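Local coordinates for protein aspartate aminotransferase (Plasmodium falciparum, PDB 3K7Y) that probably catalyses, with pyridoxal 5'-phosphate as cofactor, the reversible transfer of an amino group between L-aspartate and 2-oxoglutarate, giving oxaloacetate and L-glutamate, at residues C39-D42 with D43-H47; Q319-T322 with N323-L327; V391-I394 with A395-C399; Y374-N377 with N378-N382; F329-L332 with E333-K337. One frame throughout, in Å; residues are numbered along the deposited sequence.

Following the chain from its N terminus, all five contacts are local and come in series, none enclosing or crossing another. Interaction 1 closes a turn in the loop between strand 32-33 and helix 50-62, with the Cys39 side chain about 5 Å from that of Lys249, which binds the cofactor. Interactions 2 and 5 are successive stretches of helix 304-335, interaction 5 at its C-terminal end. Interaction 4 turns the chain from strand 373-374 into strand 380-382, and interaction 3 lies on the helix that follows, 390-403. Through space, Arg320 meets the backbone of interaction 1, while helix 390-403 packs on helix 304-335, interaction 3 touching interaction 2 through Leu327 and interaction 5 through Leu332.

Interaction 1 of 5, residues C39-D42 with D43-H47; sequences CCND and DGDLH
The backbone N-H of Asn41 gives the shortest sound bond here, reaching Asp45 O at 2.8 Å with an N-H...O angle of 157°. Asn41 also starts a type I turn that ends at Gly44, where Gly44 N returns a weak bond to Asn41 O (3.2 Å). Gly44 itself has a positive phi of 63°, which lets the chain swing back and bring Leu46 alongside Cys40 in a single beta bridge. A second weak bond, His47 N to Cys39 O at 3.3 Å, spans the two chain ends of the turn. Among the side chains, Asp45 OD2 comes to 3.5 Å from Asn41 CB, and Cys40 SG lies 3.7 Å from Gly44 O. His47 CB is 4.2 Å from Cys39 SG, and the sulfur lies oblique to the imidazole ring, in a sulfur-aromatic contact. Cys39 lies close to Lys249, which binds pyridoxal phosphate. In the fold, this loop connects strand 32-33 to helix 50-62: Asp42 and His47 touch Arg320 and Leu317 of helix 304-335, whereas Asp45 and Leu46 pack on Glu65 and Lys66 of the second subunit.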
loop_
_atom_site.group_PDB
_atom_site.type_symbol
_atom_site.label_atom_id
_atom_site.label_comp_id
_atom_site.label_asym_id
_atom_site.label_seq_id
_atom_site.Cartn_x
_atom_site.Cartn_y
_atom_site.Cartn_z
ATOM N N CYS A 39 -11.762 16.005 -8.301
ATOM C CA CYS A 39 -12.353 16.812 -9.350
ATOM C C CYS A 39 -13.842 16.474 -9.509
ATOM O O CYS A 39 -14.205 15.302 -9.665
ATOM C CB CYS A 39 -11.569 16.606 -10.644
ATOM S SG CYS A 39 -12.550 16.658 -12.128
ATOM N N CYS A 40 -14.695 17.501 -9.459
ATOM C CA CYS A 40 -16.162 17.324 -9.470
ATOM C C CYS A 40 -16.799 17.371 -10.860
ATOM O O CYS A 40 -16.339 18.088 -11.749
ATOM C CB CYS A 40 -16.854 18.334 -8.540
ATOM S SG CYS A 40 -16.828 17.876 -6.766
ATOM N N ASN A 41 -17.868 16.595 -11.021
ATOM C CA ASN A 41 -18.652 16.533 -12.257
ATOM C C ASN A 41 -19.523 17.795 -12.432
ATOM O O ASN A 41 -19.394 18.752 -11.659
ATOM C CB ASN A 41 -19.522 15.265 -12.231
ATOM C CG ASN A 41 -19.803 14.697 -13.614
ATOM O OD1 ASN A 41 -20.390 13.623 -13.727
ATOM N ND2 ASN A 41 -19.391 15.404 -14.667
ATOM N N ASP A 42 -20.392 17.795 -13.447
ATOM C CA ASP A 42 -21.374 18.868 -13.652
ATOM C C ASP A 42 -22.355 18.934 -12.483
ATOM O O ASP A 42 -22.776 20.025 -12.079
ATOM C CB ASP A 42 -22.151 18.664 -14.961
ATOM C CG ASP A 42 -21.252 18.659 -16.188
ATOM O OD1 ASP A 42 -20.342 19.512 -16.277
ATOM O OD2 ASP A 42 -21.464 17.800 -17.073
ATOM N N ASP A 43 -22.692 17.756 -11.945
ATOM C CA ASP A 43 -23.632 17.610 -10.827
ATOM C C ASP A 43 -22.952 17.739 -9.463
ATOM O O ASP A 43 -23.532 17.365 -8.439
ATOM C CB ASP A 43 -24.378 16.263 -10.892
ATOM C CG ASP A 43 -25.073 16.028 -12.221
ATOM O OD1 ASP A 43 -25.415 17.010 -12.919
ATOM O OD2 ASP A 43 -25.281 14.844 -12.560
ATOM N N GLY A 44 -21.726 18.253 -9.454
ATOM C CA GLY A 44 -20.989 18.474 -8.210
ATOM C C GLY A 44 -20.676 17.215 -7.417
ATOM O O GLY A 44 -20.399 17.286 -6.220
ATOM N N ASP A 45 -20.727 16.064 -8.081
ATOM C CA ASP A 45 -20.331 14.788 -7.478
ATOM C C ASP A 45 -19.142 14.201 -8.240
ATOM O O ASP A 45 -18.911 14.567 -9.398
ATOM C CB ASP A 45 -21.504 13.802 -7.461
ATOM C CG ASP A 45 -22.230 13.727 -8.795
ATOM O OD1 ASP A 45 -23.155 12.895 -8.908
ATOM O OD2 ASP A 45 -21.883 14.503 -9.721
ATOM N N LEU A 46 -18.409 13.287 -7.601
ATOM C CA LEU A 46 -17.126 12.798 -8.126
ATOM C C LEU A 46 -17.145 12.353 -9.589
ATOM O O LEU A 46 -18.123 11.773 -10.067
ATOM C CB LEU A 46 -16.582 11.664 -7.257
ATOM C CG LEU A 46 -15.235 11.091 -7.719
ATOM C CD1 LEU A 46 -14.110 12.070 -7.427
ATOM C CD2 LEU A 46 -14.955 9.723 -7.103
ATOM N N HIS A 47 -16.041 12.617 -10.276
ATOM C CA HIS A 47 -15.912 12.302 -11.692
ATOM C C HIS A 47 -15.474 10.865 -11.963
ATOM O O HIS A 47 -14.830 10.233 -11.117
ATOM C CB HIS A 47 -14.920 13.256 -12.358
ATOM C CG HIS A 47 -14.731 12.997 -13.819
ATOM N ND1 HIS A 47 -13.518 12.633 -14.360
ATOM C CD2 HIS A 47 -15.613 13.019 -14.851
ATOM C CE1 HIS A 47 -13.652 12.469 -15.664
ATOM N NE2 HIS A 47 -14.913 12.697 -15.987
#

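Interaction 2 of 5, residues Q319-T322 with N323-L327; sequences QRIT and NNRIL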
loop_
_atom_site.group_PDB
_atom_site.type_symbol
_atom_site.label_atom_id
_atom_site.label_comp_id
_atom_site.label_asym_id
_atom_site.label_seq_id
_atom_site.Cartn_x
_atom_site.Cartn_y
_atom_site.Cartn_z
ATOM N N GLN A 319 -9.836 21.577 -20.754
ATOM C CA GLN A 319 -10.535 22.701 -21.375
ATOM C C GLN A 319 -11.592 23.225 -20.392
ATOM O O GLN A 319 -11.483 24.349 -19.910
ATOM C CB GLN A 319 -11.155 22.330 -22.741
ATOM C CG GLN A 319 -12.670 21.982 -22.701
ATOM C CD GLN A 319 -13.338 21.775 -24.072
ATOM O OE1 GLN A 319 -12.674 21.701 -25.108
ATOM N NE2 GLN A 319 -14.669 21.676 -24.067
ATOM N N ARG A 320 -12.578 22.390 -20.052
ATOM C CA ARG A 320 -13.704 22.826 -19.225
ATOM C C ARG A 320 -13.209 23.514 -17.958
ATOM O O ARG A 320 -13.702 24.581 -17.592
ATOM C CB ARG A 320 -14.642 21.662 -18.884
ATOM C CG ARG A 320 -15.791 22.071 -17.959
ATOM C CD ARG A 320 -16.607 20.886 -17.377
ATOM N NE ARG A 320 -15.973 20.159 -16.259
ATOM C CZ ARG A 320 -15.770 20.620 -15.018
ATOM N NH1 ARG A 320 -16.105 21.860 -14.662
ATOM N NH2 ARG A 320 -15.193 19.828 -14.121
ATOM N N ILE A 321 -12.219 22.906 -17.311
ATOM C CA ILE A 321 -11.630 23.462 -16.104
ATOM C C ILE A 321 -11.063 24.850 -16.369
ATOM O O ILE A 321 -11.566 25.815 -15.802
ATOM C CB ILE A 321 -10.595 22.517 -15.469
ATOM C CG1 ILE A 321 -11.315 21.308 -14.851
ATOM C CG2 ILE A 321 -9.804 23.244 -14.402
ATOM C CD1 ILE A 321 -10.432 20.110 -14.539
ATOM N N THR A 322 -10.064 24.981 -17.244
ATOM C CA THR A 322 -9.458 26.302 -17.419
ATOM C C THR A 322 -10.523 27.322 -17.840
ATOM O O THR A 322 -10.394 28.501 -17.527
ATOM C CB THR A 322 -8.186 26.330 -18.319
ATOM O OG1 THR A 322 -8.556 26.475 -19.679
ATOM C CG2 THR A 322 -7.340 25.091 -18.160
ATOM N N ASN A 323 -11.592 26.848 -18.490
ATOM C CA ASN A 323 -12.757 27.688 -18.849
ATOM C C ASN A 323 -13.540 28.135 -17.613
ATOM O O ASN A 323 -13.762 29.328 -17.398
ATOM C CB ASN A 323 -13.701 26.974 -19.844
ATOM C CG ASN A 323 -13.079 26.784 -21.240
ATOM O OD1 ASN A 323 -11.939 27.189 -21.492
ATOM N ND2 ASN A 323 -13.832 26.155 -22.145
ATOM N N ASN A 324 -13.955 27.160 -16.808
ATOM C CA ASN A 324 -14.545 27.391 -15.492
ATOM C C ASN A 324 -13.781 28.429 -14.621
ATOM O O ASN A 324 -14.398 29.240 -13.939
ATOM C CB ASN A 324 -14.624 26.054 -14.757
ATOM C CG ASN A 324 -15.926 25.869 -13.993
ATOM O OD1 ASN A 324 -16.954 26.467 -14.338
ATOM N ND2 ASN A 324 -15.897 25.015 -12.959
ATOM N N ARG A 325 -12.445 28.386 -14.645
ATOM C CA ARG A 325 -11.583 29.366 -13.962
ATOM C C ARG A 325 -11.697 30.771 -14.560
ATOM O O ARG A 325 -11.792 31.764 -13.827
ATOM C CB ARG A 325 -10.119 28.911 -14.005
ATOM C CG ARG A 325 -9.130 29.846 -13.307
ATOM C CD ARG A 325 -7.689 29.520 -13.663
ATOM N NE ARG A 325 -7.191 28.328 -12.981
ATOM C CZ ARG A 325 -7.279 27.089 -13.463
ATOM N NH1 ARG A 325 -7.857 26.862 -14.640
ATOM N NH2 ARG A 325 -6.787 26.065 -12.772
ATOM N N ILE A 326 -11.663 30.857 -15.887
ATOM C CA ILE A 326 -11.896 32.132 -16.576
ATOM C C ILE A 326 -13.245 32.732 -16.154
ATOM O O ILE A 326 -13.286 33.839 -15.626
ATOM C CB ILE A 326 -11.751 31.988 -18.118
ATOM C CG1 ILE A 326 -10.277 32.006 -18.492
ATOM C CG2 ILE A 326 -12.516 33.079 -18.881
ATOM C CD1 ILE A 326 -9.990 31.260 -19.748
ATOM N N LEU A 327 -14.327 31.975 -16.348
ATOM C CA LEU A 327 -15.669 32.400 -15.947
ATOM C C LEU A 327 -15.662 32.943 -14.529
ATOM O O LEU A 327 -16.175 34.035 -14.264
ATOM C CB LEU A 327 -16.652 31.226 -16.010
ATOM C CG LEU A 327 -18.166 31.462 -15.873
ATOM C CD1 LEU A 327 -18.844 30.168 -15.500
ATOM C CD2 LEU A 327 -18.535 32.495 -14.849
#
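Arg325 and Thr322, one helical turn apart, meet through the arginine's guanidinium. Arg325 CB starts near the carbonyl oxygens of the preceding turn, 3.6 Å from Thr322 O. CG is directed anti to the backbone N (chi1 -179°), and the chain then bends at chi3 (-76°), folding the head back along the helix. NE makes a weak hydrogen bond to Ser356 OG, and NH2 is held by the carbonyl oxygens of Gly353 and Phe355. NH1 is thereby brought alongside 319-322, with Thr322 CA at the guanidinium edge, in its plane, 3.3 Å away; Thr322 CB follows at 3.7 Å, and Ile321 CG2 approaches the same nitrogen at 4.1 Å. On another flank of the helix, Arg320 and Asn324 run side by side in the same direction, NH1 3.6 Å from ND2, their planes turned 73° apart; Asn324 ND2 donates instead to Ile386 O. Beneath the side chains, regular i to i+4 bonds join the segments, Asn324 N to Arg320 O being nearly straight (2.7 Å). This is the middle of helix 304-335. Ile321 touches Phe219, Thr322 touches Arg352, and Arg325 ties the helix to the start of strand 355-357 and the loop before it, while Leu327 packs on Val391 of helix 390-403.

Interaction 3 of 5, residues V391-I394 with A395-C399; sequences VDYI and ADKIC
Val391 O accepts from Ala395 N at 2.8 Å, the first of four consecutive i to i+4 bonds that join 391-394 to 395-398 within the alpha-helix 390-403. Lys397 N to Tyr393 O is the straightest of them, at 174°. Tyr393 and Lys397, one turn apart, carry the main side-chain contact. With CG anti to the backbone N (chi1 -176°), the tyrosine ring leans toward the following turn, where Lys397, kinked at chi2 and chi4, wraps across it. Lys397 CG lies over one ring face, 4.0 Å from the centroid and displaced toward the rim, a CH-pi contact; farther along, NZ comes to 3.3 Å from Tyr393 CE1. The same ammonium makes a long salt bridge to Asp396 OD2 at 3.9 Å. Asp392 and Asp396 point the same way with nearly coplanar carboxylates, and their OD2 atoms are 4.3 Å apart; the two charges would tend to raise a proton affinity, an effect the nearby Lys397 ammonium probably offsets. Asp396 OD1 is engaged by Tyr339 OH. Elsewhere on the helix, Ile394 CG2 meets Ile398 CD1 at 4.2 Å. The pattern is that of an amphipathic helix: Val391, Ile394, Ala395 and Ile398 face helix 304-335, while Tyr393 and Lys397 reach His371, far from the cofactor site.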
loop_
_atom_site.group_PDB
_atom_site.type_symbol
_atom_site.label_atom_id
_atom_site.label_comp_id
_atom_site.label_asym_id
_atom_site.label_seq_id
_atom_site.Cartn_x
_atom_site.Cartn_y
_atom_site.Cartn_z
ATOM N N VAL A 391 -21.635 30.024 -9.306
ATOM C CA VAL A 391 -20.889 31.272 -9.471
ATOM C C VAL A 391 -21.441 32.465 -8.682
ATOM O O VAL A 391 -20.727 33.038 -7.861
ATOM C CB VAL A 391 -20.705 31.658 -10.955
ATOM C CG1 VAL A 391 -19.580 30.863 -11.570
ATOM C CG2 VAL A 391 -22.004 31.467 -11.739
ATOM N N ASP A 392 -22.704 32.827 -8.917
ATOM C CA ASP A 392 -23.297 33.968 -8.223
ATOM C C ASP A 392 -23.047 33.855 -6.734
ATOM O O ASP A 392 -22.282 34.635 -6.175
ATOM C CB ASP A 392 -24.805 34.112 -8.518
ATOM C CG ASP A 392 -25.545 35.047 -7.513
ATOM O OD1 ASP A 392 -26.794 34.947 -7.413
ATOM O OD2 ASP A 392 -24.892 35.877 -6.823
ATOM N N TYR A 393 -23.675 32.871 -6.103
ATOM C CA TYR A 393 -23.604 32.758 -4.657
ATOM C C TYR A 393 -22.159 32.908 -4.168
ATOM O O TYR A 393 -21.860 33.767 -3.330
ATOM C CB TYR A 393 -24.222 31.450 -4.177
ATOM C CG TYR A 393 -24.253 31.350 -2.678
ATOM C CD1 TYR A 393 -25.149 32.118 -1.930
ATOM C CD2 TYR A 393 -23.370 30.508 -1.997
ATOM C CE1 TYR A 393 -25.177 32.040 -0.536
ATOM C CE2 TYR A 393 -23.389 30.419 -0.603
ATOM C CZ TYR A 393 -24.294 31.183 0.121
ATOM O OH TYR A 393 -24.321 31.104 1.499
ATOM N N ILE A 394 -21.267 32.095 -4.726
ATOM C CA ILE A 394 -19.864 32.089 -4.340
ATOM C C ILE A 394 -19.231 33.476 -4.475
ATOM O O ILE A 394 -18.696 34.028 -3.506
ATOM C CB ILE A 394 -19.061 31.084 -5.189
ATOM C CG1 ILE A 394 -19.595 29.668 -4.996
ATOM C CG2 ILE A 394 -17.595 31.135 -4.820
ATOM C CD1 ILE A 394 -19.029 28.669 -5.958
ATOM N N ALA A 395 -19.309 34.021 -5.687
ATOM C CA ALA A 395 -18.618 35.249 -6.051
ATOM C C ALA A 395 -19.138 36.399 -5.215
ATOM O O ALA A 395 -18.355 37.205 -4.701
ATOM C CB ALA A 395 -18.782 35.530 -7.539
ATOM N N ASP A 396 -20.457 36.448 -5.065
ATOM C CA ASP A 396 -21.097 37.379 -4.157
ATOM C C ASP A 396 -20.489 37.277 -2.758
ATOM O O ASP A 396 -19.869 38.226 -2.287
ATOM C CB ASP A 396 -22.607 37.140 -4.125
ATOM C CG ASP A 396 -23.331 38.072 -3.175
ATOM O OD1 ASP A 396 -22.718 39.026 -2.639
ATOM O OD2 ASP A 396 -24.531 37.839 -2.965
ATOM N N LYS A 397 -20.633 36.123 -2.114
ATOM C CA LYS A 397 -20.165 35.957 -0.739
ATOM C C LYS A 397 -18.688 36.310 -0.511
ATOM O O LYS A 397 -18.327 36.789 0.570
ATOM C CB LYS A 397 -20.471 34.550 -0.223
ATOM C CG LYS A 397 -21.960 34.279 0.071
ATOM C CD LYS A 397 -22.584 35.363 0.947
ATOM C CE LYS A 397 -24.059 35.112 1.203
ATOM N NZ LYS A 397 -24.888 35.291 -0.023
ATOM N N ILE A 398 -17.852 36.079 -1.529
ATOM C CA ILE A 398 -16.426 36.420 -1.508
ATOM C C ILE A 398 -16.229 37.917 -1.413
ATOM O O ILE A 398 -15.392 38.403 -0.657
ATOM C CB ILE A 398 -15.716 35.928 -2.784
ATOM C CG1 ILE A 398 -15.371 34.438 -2.677
ATOM C CG2 ILE A 398 -14.437 36.730 -3.035
ATOM C CD1 ILE A 398 -14.551 33.898 -3.849
ATOM N N CYS A 399 -17.003 38.644 -2.210
ATOM C CA CYS A 399 -16.958 40.093 -2.210
ATOM C C CYS A 399 -17.573 40.606 -0.918
ATOM O O CYS A 399 -16.926 41.335 -0.175
ATOM C CB CYS A 399 -17.687 40.637 -3.440
ATOM S SG CYS A 399 -16.915 40.142 -5.033
#

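Interaction 4 of 5, residues Y374-N377 with N378-N382; sequences YIIN and NGRIN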
loop_
_atom_site.group_PDB
_atom_site.type_symbol
_atom_site.label_atom_id
_atom_site.label_comp_id
_atom_site.label_asym_id
_atom_site.label_seq_id
_atom_site.Cartn_x
_atom_site.Cartn_y
_atom_site.Cartn_z
ATOM N N TYR A 374 -16.597 26.126 1.714
ATOM C CA TYR A 374 -15.319 25.694 2.308
ATOM C C TYR A 374 -14.125 25.691 1.338
ATOM O O TYR A 374 -14.227 25.271 0.187
ATOM C CB TYR A 374 -15.464 24.349 3.057
ATOM C CG TYR A 374 -16.681 24.315 3.944
ATOM C CD1 TYR A 374 -17.878 23.762 3.491
ATOM C CD2 TYR A 374 -16.654 24.870 5.221
ATOM C CE1 TYR A 374 -19.021 23.747 4.297
ATOM C CE2 TYR A 374 -17.797 24.869 6.045
ATOM C CZ TYR A 374 -18.976 24.303 5.574
ATOM O OH TYR A 374 -20.114 24.278 6.362
ATOM N N ILE A 375 -12.990 26.141 1.864
ATOM C CA ILE A 375 -11.830 26.595 1.098
ATOM C C ILE A 375 -10.606 26.350 1.988
ATOM O O ILE A 375 -10.725 26.427 3.201
ATOM C CB ILE A 375 -11.998 28.109 0.813
ATOM C CG1 ILE A 375 -10.673 28.807 0.519
ATOM C CG2 ILE A 375 -12.639 28.789 2.025
ATOM C CD1 ILE A 375 -10.617 30.249 1.008
ATOM N N ILE A 376 -9.444 26.056 1.414
ATOM C CA ILE A 376 -8.259 25.810 2.246
ATOM C C ILE A 376 -7.717 27.100 2.912
ATOM O O ILE A 376 -7.824 28.199 2.369
ATOM C CB ILE A 376 -7.133 25.030 1.486
ATOM C CG1 ILE A 376 -7.687 23.760 0.827
ATOM C CG2 ILE A 376 -5.961 24.673 2.409
ATOM C CD1 ILE A 376 -7.896 23.892 -0.722
ATOM N N ASN A 377 -7.148 26.933 4.105
ATOM C CA ASN A 377 -6.568 28.016 4.923
ATOM C C ASN A 377 -5.636 28.984 4.210
ATOM O O ASN A 377 -5.457 30.114 4.674
ATOM C CB ASN A 377 -5.800 27.415 6.115
ATOM C CG ASN A 377 -6.655 26.468 6.928
ATOM O OD1 ASN A 377 -6.495 25.234 6.854
ATOM N ND2 ASN A 377 -7.607 27.033 7.686
ATOM N N ASN A 378 -5.024 28.544 3.111
ATOM C CA ASN A 378 -3.985 29.341 2.438
ATOM C C ASN A 378 -4.411 30.117 1.175
ATOM O O ASN A 378 -3.612 30.889 0.624
ATOM C CB ASN A 378 -2.722 28.489 2.166
ATOM C CG ASN A 378 -2.962 27.321 1.185
ATOM O OD1 ASN A 378 -2.101 26.459 1.034
ATOM N ND2 ASN A 378 -4.115 27.291 0.533
ATOM N N GLY A 379 -5.652 29.910 0.732
ATOM C CA GLY A 379 -6.138 30.501 -0.497
ATOM C C GLY A 379 -6.479 29.528 -1.620
ATOM O O GLY A 379 -7.187 29.910 -2.544
ATOM N N ARG A 380 -5.984 28.284 -1.567
ATOM C CA ARG A 380 -6.207 27.281 -2.643
ATOM C C ARG A 380 -7.689 26.977 -2.911
ATOM O O ARG A 380 -8.508 26.922 -1.982
ATOM C CB ARG A 380 -5.460 25.976 -2.361
ATOM C CG ARG A 380 -5.393 25.047 -3.574
ATOM C CD ARG A 380 -4.772 23.682 -3.265
ATOM N NE ARG A 380 -5.730 22.723 -2.708
ATOM C CZ ARG A 380 -5.439 21.464 -2.382
ATOM N NH1 ARG A 380 -4.208 20.983 -2.553
ATOM N NH2 ARG A 380 -6.389 20.673 -1.889
ATOM N N ILE A 381 -8.040 26.759 -4.173
ATOM C CA ILE A 381 -9.451 26.665 -4.537
ATOM C C ILE A 381 -9.735 25.607 -5.568
ATOM O O ILE A 381 -9.247 25.681 -6.698
ATOM C CB ILE A 381 -9.949 28.002 -5.065
ATOM C CG1 ILE A 381 -10.635 28.779 -3.956
ATOM C CG2 ILE A 381 -10.902 27.835 -6.239
ATOM C CD1 ILE A 381 -10.833 30.213 -4.351
ATOM N N ASN A 382 -10.551 24.639 -5.177
ATOM C CA ASN A 382 -11.000 23.623 -6.096
ATOM C C ASN A 382 -11.969 24.235 -7.109
ATOM O O ASN A 382 -13.141 24.480 -6.801
ATOM C CB ASN A 382 -11.642 22.458 -5.344
ATOM C CG ASN A 382 -11.725 21.213 -6.185
ATOM O OD1 ASN A 382 -10.838 20.950 -6.989
ATOM N ND2 ASN A 382 -12.794 20.438 -6.015
#
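Ile376 CD1 lies against the Arg380 side chain, 3.6 Å from CB, with NE also beside it. It approaches the guanidinium obliquely, the two side chains crossing at an angle. Ile376 CG1 is anti to the carbonyl carbon (chi1 -51°), which sends the ethyl arm toward the arginine and CG2 toward Asn378. Ile375 adds a looser apolar touch, CG1 to Ile381 CG1 at 4.5 Å. What brings these residues together is a type I turn from Ile376 to Gly379, closed by Gly379 N to Ile376 O (3.2 Å, 173°). Gly379, at phi 115°, adopts a backbone shape in which a side chain would collide with the preceding carbonyl, and the chain leaves it as strand 380-382, antiparallel to strand 355-357. Farther out, Arg380 NH1 bonds OD1 of Asn185, a residue that binds pyridoxal phosphate, NH2 bonds Ser35 O, and Phe355 makes a cation-pi contact. An aliphatic flank and fixed polar partners thus hold this buried arginine with its side chain about 6 Å from the bound pyridoxal phosphate, a position consistent with the arginine that binds the substrate alpha-carboxylate in related aspartate aminotransferases.

Interaction 5 of 5, residues F329-L332 with E333-K337; sequences FNKL and ETYQK
Lys331 O accepts the N-H of Tyr335 at 3.0 Å with a 162° angle, and the tyrosine ring comes edge-on to the same oxygen, which lies in the plane of the ring near CD2. Tyr335 CG stands anti to its carbonyl carbon (chi1 -77°), which carries the ring outward, its CD2-CE2 edge beside Lys331, with CE2 4.2 Å from Lys331 CD. Two residues earlier, Phe329 O receives Glu333 N at 2.8 Å. Asn330 O accepts from Thr334 OG1 (3.3 Å) and, weakly, from Thr334 N, although the position of this oxygen is less certain. The same caution applies to Leu332 O, which receives Gln336 N. Near the helix end, Gln336 NE2 makes a weak bond to Glu333 O (3.4 Å), while its OE1 is satisfied by Tyr343 N; Lys337 N bonds Thr334 O at 2.6 Å. The contact thus lies at the C-terminal end of helix 304-335. Phe329 and Leu332 meet Trp345 of the following loop, and Lys331, Leu332 and Tyr335 lean on helix 390-403 through Val391, Ala395, Asp396 and Ile398.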
loop_
_atom_site.group_PDB
_atom_site.type_symbol
_atom_site.label_atom_id
_atom_site.label_comp_id
_atom_site.label_asym_id
_atom_site.label_seq_id
_atom_site.Cartn_x
_atom_site.Cartn_y
_atom_site.Cartn_z
ATOM N N PHE A 329 -13.436 34.255 -12.251
ATOM C CA PHE A 329 -12.899 35.577 -11.914
ATOM C C PHE A 329 -13.659 36.677 -12.617
ATOM O O PHE A 329 -13.645 37.826 -12.180
ATOM C CB PHE A 329 -11.400 35.672 -12.217
ATOM C CG PHE A 329 -10.575 34.711 -11.416
ATOM C CD1 PHE A 329 -10.298 34.961 -10.075
ATOM C CD2 PHE A 329 -10.105 33.546 -11.989
ATOM C CE1 PHE A 329 -9.570 34.070 -9.321
ATOM C CE2 PHE A 329 -9.366 32.647 -11.245
ATOM C CZ PHE A 329 -9.101 32.908 -9.906
ATOM N N ASN A 330 -14.331 36.325 -13.702
ATOM C CA ASN A 330 -15.172 37.284 -14.393
ATOM C C ASN A 330 -16.447 37.633 -13.606
ATOM O O ASN A 330 -16.975 38.751 -13.712
ATOM C CB ASN A 330 -15.488 36.810 -15.810
ATOM C CG ASN A 330 -14.329 37.016 -16.764
ATOM O OD1 ASN A 330 -14.213 36.307 -17.758
ATOM N ND2 ASN A 330 -13.473 37.993 -16.477
ATOM N N LYS A 331 -16.936 36.680 -12.816
ATOM C CA LYS A 331 -18.068 36.959 -11.947
ATOM C C LYS A 331 -17.628 37.786 -10.739
ATOM O O LYS A 331 -18.428 38.532 -10.159
ATOM C CB LYS A 331 -18.767 35.670 -11.522
ATOM C CG LYS A 331 -19.552 34.994 -12.652
ATOM C CD LYS A 331 -20.997 35.494 -12.774
ATOM C CE LYS A 331 -21.702 34.861 -13.965
ATOM N NZ LYS A 331 -23.092 35.357 -14.127
ATOM N N LEU A 332 -16.349 37.671 -10.388
ATOM C CA LEU A 332 -15.767 38.416 -9.273
ATOM C C LEU A 332 -15.387 39.820 -9.695
ATOM O O LEU A 332 -15.397 40.734 -8.871
ATOM C CB LEU A 332 -14.526 37.709 -8.717
ATOM C CG LEU A 332 -14.647 36.454 -7.850
ATOM C CD1 LEU A 332 -13.272 35.958 -7.487
ATOM C CD2 LEU A 332 -15.430 36.748 -6.595
ATOM N N GLU A 333 -15.034 39.996 -10.968
ATOM C CA GLU A 333 -14.781 41.336 -11.478
ATOM C C GLU A 333 -16.095 42.116 -11.425
ATOM O O GLU A 333 -16.085 43.323 -11.176
ATOM C CB GLU A 333 -14.237 41.319 -12.908
ATOM C CG GLU A 333 -15.312 41.070 -13.968
ATOM C CD GLU A 333 -15.173 41.951 -15.210
ATOM O OE1 GLU A 333 -14.177 41.770 -15.953
ATOM O OE2 GLU A 333 -16.067 42.816 -15.451
ATOM N N THR A 334 -17.209 41.409 -11.656
ATOM C CA THR A 334 -18.555 41.988 -11.627
ATOM C C THR A 334 -19.019 42.277 -10.208
ATOM O O THR A 334 -19.046 43.429 -9.802
ATOM C CB THR A 334 -19.595 41.110 -12.359
ATOM O OG1 THR A 334 -19.267 41.056 -13.750
ATOM C CG2 THR A 334 -21.003 41.684 -12.206
ATOM N N TYR A 335 -19.372 41.245 -9.444
ATOM C CA TYR A 335 -19.960 41.454 -8.110
ATOM C C TYR A 335 -19.170 42.419 -7.268
ATOM O O TYR A 335 -19.734 43.195 -6.498
ATOM C CB TYR A 335 -20.113 40.138 -7.370
ATOM C CG TYR A 335 -21.284 39.385 -7.884
ATOM C CD1 TYR A 335 -22.526 39.490 -7.267
ATOM C CD2 TYR A 335 -21.173 38.609 -9.028
ATOM C CE1 TYR A 335 -23.627 38.810 -7.768
ATOM C CE2 TYR A 335 -22.257 37.931 -9.537
ATOM C CZ TYR A 335 -23.479 38.032 -8.905
ATOM O OH TYR A 335 -24.539 37.340 -9.417
ATOM N N GLN A 336 -17.856 42.344 -7.429
ATOM C CA GLN A 336 -16.922 43.333 -6.932
ATOM C C GLN A 336 -17.464 44.774 -6.956
ATOM O O GLN A 336 -17.331 45.486 -5.965
ATOM C CB GLN A 336 -15.653 43.247 -7.767
ATOM C CG GLN A 336 -14.460 43.853 -7.104
ATOM C CD GLN A 336 -13.295 44.021 -8.034
ATOM O OE1 GLN A 336 -12.165 43.729 -7.656
ATOM N NE2 GLN A 336 -13.552 44.506 -9.252
ATOM N N LYS A 337 -18.065 45.178 -8.087
ATOM C CA LYS A 337 -18.655 46.514 -8.297
ATOM C C LYS A 337 -19.735 46.889 -7.278
ATOM O O LYS A 337 -19.842 48.050 -6.871
ATOM C CB LYS A 337 -19.309 46.606 -9.682
ATOM C CG LYS A 337 -18.396 46.621 -10.894
ATOM C CD LYS A 337 -19.251 46.604 -12.171
ATOM C CE LYS A 337 -18.623 45.772 -13.290
ATOM N NZ LYS A 337 -19.678 45.169 -14.163
#